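Local coordinates for putative glutaryl-CoA dehydrogenase (Thermus thermophilus, PDB 2EBA), which belongs to the acyl-CoA dehydrogenase family of flavoproteins and carries flavin-adenine dinucleotide, at residues N158-W163 with E214-E219. Numbering follows the deposited sequence.
Sequences NGTKMW and ELVLEE. With FAD (flavin-adenine dinucleotide), chain I.
Gly159 with Leu217 and Lys161 with Leu215 form the two hydrogen-bonded pairs that join strands 158-162 and 214-217, whose axes run antiparallel at 173°. Each pair bonds in both directions: Gly159 N to Leu217 O is 3.1 Å, and Leu215 N to Lys161 O is 2.8 Å. Thr160 and Val216, the non-hydrogen-bonded pair between them, put their side chains on the face opposite Lys161, Leu215 and Leu217.

CG anti to the carbonyl carbon (chi1 -80°) carries the Asn158 amide out to Glu219, whose N-H is accepted by Asn158 OD1 (N to OD1 2.6 Å) from 47° above the carbonyl plane, not on a lone pair. Asn158 ND2 adds a weak bond to Glu219 OE1 at 3.3 Å.

Side-chain contact between the strands is limited to a few touches: Lys161 CB meets Leu215 CB at 3.9 Å, and Met162 SD rests on Glu214 CG at 3.6 Å. Leu215 and Leu217 also pack on strands 196-200 and 172-178. Salt bridges take Lys161 NZ to Glu133 and Glu214 OE1 to Arg199; NZ also bonds to the carbonyls of Leu131 and Trp176.

Trp163 brings its CB to 3.4 Å from C9A of flavin-adenine dinucleotide, while Met162 CE covers one indole face. This middle-domain strand pair is thus joined chiefly by backbone bonds, the Asn158 amide holding the corner at Glu219 and the flavin lying at the other end.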
loop_
_atom_site.group_PDB
_atom_site.type_symbol
_atom_site.label_atom_id
_atom_site.label_comp_id
_atom_site.label_asym_id
_atom_site.label_seq_id
_atom_site.Cartn_x
_atom_site.Cartn_y
_atom_site.Cartn_z
ATOM N N ASN A 158 12.277 34.551 -26.788
ATOM C CA ASN A 158 13.514 34.138 -26.124
ATOM C C ASN A 158 13.171 33.245 -24.936
ATOM O O ASN A 158 12.425 33.642 -24.046
ATOM C CB ASN A 158 14.307 35.350 -25.611
ATOM C CG ASN A 158 15.111 36.041 -26.702
ATOM O OD1 ASN A 158 16.098 35.498 -27.203
ATOM N ND2 ASN A 158 14.692 37.246 -27.071
ATOM N N GLY A 159 13.723 32.039 -24.925
ATOM C CA GLY A 159 13.470 31.126 -23.830
ATOM C C GLY A 159 13.944 29.728 -24.140
ATOM O O GLY A 159 14.534 29.473 -25.186
ATOM N N THR A 160 13.680 28.809 -23.229
ATOM C CA THR A 160 14.078 27.430 -23.424
ATOM C C THR A 160 12.969 26.464 -22.994
ATOM O O THR A 160 12.208 26.745 -22.070
ATOM C CB THR A 160 15.363 27.121 -22.629
ATOM O OG1 THR A 160 16.470 27.783 -23.248
ATOM C CG2 THR A 160 15.623 25.630 -22.582
ATOM N N LYS A 161 12.872 25.333 -23.685
ATOM C CA LYS A 161 11.880 24.321 -23.363
ATOM C C LYS A 161 12.607 22.997 -23.192
ATOM O O LYS A 161 13.530 22.676 -23.945
ATOM C CB LYS A 161 10.829 24.226 -24.482
ATOM C CG LYS A 161 10.029 25.508 -24.695
ATOM C CD LYS A 161 9.278 25.928 -23.426
ATOM C CE LYS A 161 8.420 27.173 -23.668
ATOM N NZ LYS A 161 7.738 27.692 -22.439
ATOM N N MET A 162 12.210 22.232 -22.181
ATOM C CA MET A 162 12.865 20.959 -21.890
ATOM C C MET A 162 11.897 19.798 -22.050
ATOM O O MET A 162 10.704 19.915 -21.767
ATOM C CB MET A 162 13.440 20.933 -20.474
ATOM C CG MET A 162 14.962 20.762 -20.394
ATOM S SD MET A 162 15.660 19.697 -21.667
ATOM C CE MET A 162 15.763 18.241 -20.874
ATOM N N TRP A 163 12.442 18.671 -22.486
ATOM C CA TRP A 163 11.678 17.451 -22.669
ATOM C C TRP A 163 10.538 17.610 -23.668
ATOM O O TRP A 163 9.444 17.197 -23.384
ATOM C CB TRP A 163 11.080 16.981 -21.329
ATOM C CG TRP A 163 12.034 16.923 -20.151
ATOM C CD1 TRP A 163 11.998 17.700 -19.031
ATOM C CD2 TRP A 163 13.174 16.067 -20.006
ATOM N NE1 TRP A 163 13.047 17.387 -18.199
ATOM C CE2 TRP A 163 13.786 16.390 -18.775
ATOM C CE3 TRP A 163 13.739 15.063 -20.797
ATOM C CZ2 TRP A 163 14.935 15.744 -18.322
ATOM C CZ3 TRP A 163 14.885 14.421 -20.344
ATOM C CH2 TRP A 163 15.469 14.767 -19.117
ATOM N N GLU A 214 15.370 19.448 -26.556
ATOM C CA GLU A 214 15.453 20.643 -25.750
ATOM C C GLU A 214 15.335 21.752 -26.798
ATOM O O GLU A 214 16.047 21.739 -27.801
ATOM C CB GLU A 214 16.796 20.712 -25.042
ATOM C CG GLU A 214 16.955 21.946 -24.203
ATOM C CD GLU A 214 18.386 22.166 -23.785
ATOM O OE1 GLU A 214 19.242 22.407 -24.670
ATOM O OE2 GLU A 214 18.652 22.096 -22.566
ATOM N N LEU A 215 14.415 22.687 -26.592
ATOM C CA LEU A 215 14.245 23.762 -27.558
ATOM C C LEU A 215 14.888 25.016 -27.007
ATOM O O LEU A 215 14.717 25.363 -25.842
ATOM C CB LEU A 215 12.754 24.020 -27.850
ATOM C CG LEU A 215 11.881 22.818 -28.225
ATOM C CD1 LEU A 215 10.461 23.273 -28.561
ATOM C CD2 LEU A 215 12.502 22.091 -29.394
ATOM N N VAL A 216 15.665 25.678 -27.845
ATOM C CA VAL A 216 16.315 26.905 -27.441
ATOM C C VAL A 216 15.909 27.949 -28.463
ATOM O O VAL A 216 16.173 27.797 -29.655
ATOM C CB VAL A 216 17.855 26.765 -27.421
ATOM C CG1 VAL A 216 18.482 28.082 -27.047
ATOM C CG2 VAL A 216 18.273 25.703 -26.423
ATOM N N LEU A 217 15.223 28.982 -27.992
ATOM C CA LEU A 217 14.797 30.070 -28.845
ATOM C C LEU A 217 15.628 31.294 -28.496
ATOM O O LEU A 217 15.541 31.833 -27.396
ATOM C CB LEU A 217 13.301 30.360 -28.653
ATOM C CG LEU A 217 12.363 29.291 -29.223
ATOM C CD1 LEU A 217 12.187 28.191 -28.197
ATOM C CD2 LEU A 217 11.018 29.910 -29.596
ATOM N N GLU A 218 16.443 31.717 -29.450
ATOM C CA GLU A 218 17.318 32.864 -29.271
ATOM C C GLU A 218 16.906 33.950 -30.263
ATOM O O GLU A 218 17.181 33.845 -31.460
ATOM C CB GLU A 218 18.760 32.424 -29.529
ATOM C CG GLU A 218 19.819 33.103 -28.686
ATOM C CD GLU A 218 21.197 32.469 -28.881
ATOM O OE1 GLU A 218 21.643 32.343 -30.045
ATOM O OE2 GLU A 218 21.834 32.097 -27.869
ATOM N N GLU A 219 16.230 34.983 -29.758
ATOM C CA GLU A 219 15.769 36.102 -30.583
ATOM C C GLU A 219 15.017 35.607 -31.821
ATOM O O GLU A 219 15.251 36.076 -32.927
ATOM C CB GLU A 219 16.968 36.946 -31.019
ATOM C CG GLU A 219 16.710 38.441 -31.043
ATOM C CD GLU A 219 16.456 39.027 -29.660
ATOM O OE1 GLU A 219 17.153 38.637 -28.700
ATOM O OE2 GLU A 219 15.568 39.898 -29.537
HETATM P PA FAD I . 9.075 18.992 -11.332
HETATM O O1A FAD I . 10.215 19.699 -10.630
HETATM O O2A FAD I . 7.897 19.770 -11.862
HETATM O O5B FAD I . 8.573 17.806 -10.349
HETATM C C5B FAD I . 9.358 16.989 -9.651
HETATM C C4B FAD I . 8.764 16.233 -8.490
HETATM O O4B FAD I . 7.933 17.232 -7.574
HETATM C C3B FAD I . 7.392 15.556 -9.032
HETATM O O3B FAD I . 7.153 14.485 -8.125
HETATM C C2B FAD I . 6.160 16.435 -8.713
HETATM O O2B FAD I . 5.060 15.702 -8.331
HETATM C C1B FAD I . 6.638 17.074 -7.434
HETATM N N9A FAD I . 5.930 18.424 -7.358
HETATM C C8A FAD I . 6.053 19.418 -8.223
HETATM N N7A FAD I . 5.270 20.448 -7.757
HETATM C C5A FAD I . 4.681 20.068 -6.589
HETATM C C6A FAD I . 3.785 20.692 -5.659
HETATM N N6A FAD I . 3.325 21.940 -5.858
HETATM N N1A FAD I . 3.383 19.996 -4.546
HETATM C C2A FAD I . 3.823 18.724 -4.310
HETATM N N3A FAD I . 4.680 18.103 -5.185
HETATM C C4A FAD I . 5.126 18.760 -6.319
HETATM N N1 FAD I . 6.421 18.807 -21.638
HETATM C C2 FAD I . 5.837 19.518 -22.660
HETATM O O2 FAD I . 5.408 20.667 -22.456
HETATM N N3 FAD I . 5.730 18.966 -23.908
HETATM C C4 FAD I . 6.203 17.701 -24.160
HETATM O O4 FAD I . 6.107 17.222 -25.307
HETATM C C4X FAD I . 6.809 16.956 -23.127
HETATM N N5 FAD I . 7.314 15.692 -23.357
HETATM C C5X FAD I . 7.940 14.978 -22.363
HETATM C C6 FAD I . 8.480 13.697 -22.646
HETATM C C7 FAD I . 9.154 12.965 -21.636
HETATM C C7M FAD I . 9.720 11.613 -22.016
HETATM C C8 FAD I . 9.281 13.514 -20.320
HETATM C C8M FAD I . 9.986 12.803 -19.184
HETATM C C9 FAD I . 8.739 14.782 -20.047
HETATM C C9A FAD I . 8.061 15.550 -21.052
HETATM N N10 FAD I . 7.530 16.836 -20.816
HETATM C C10 FAD I . 6.919 17.536 -21.831
HETATM C "C1'" FAD I . 7.633 17.492 -19.505
HETATM C "C2'" FAD I . 6.805 16.864 -18.422
HETATM O "O2'" FAD I . 5.474 17.347 -18.513
HETATM C "C3'" FAD I . 7.473 17.188 -17.118
HETATM O "O3'" FAD I . 8.489 16.214 -16.898
HETATM C "C4'" FAD I . 6.535 17.184 -15.917
HETATM O "O4'" FAD I . 5.810 18.415 -15.842
HETATM C "C5'" FAD I . 7.319 17.015 -14.630
HETATM O "O5'" FAD I . 7.982 18.222 -14.310
HETATM P P FAD I . 9.581 18.360 -14.086
HETATM O O1P FAD I . 10.327 17.256 -14.770
HETATM O O2P FAD I . 9.959 19.771 -14.465
HETATM O O3P FAD I . 9.731 18.103 -12.512
#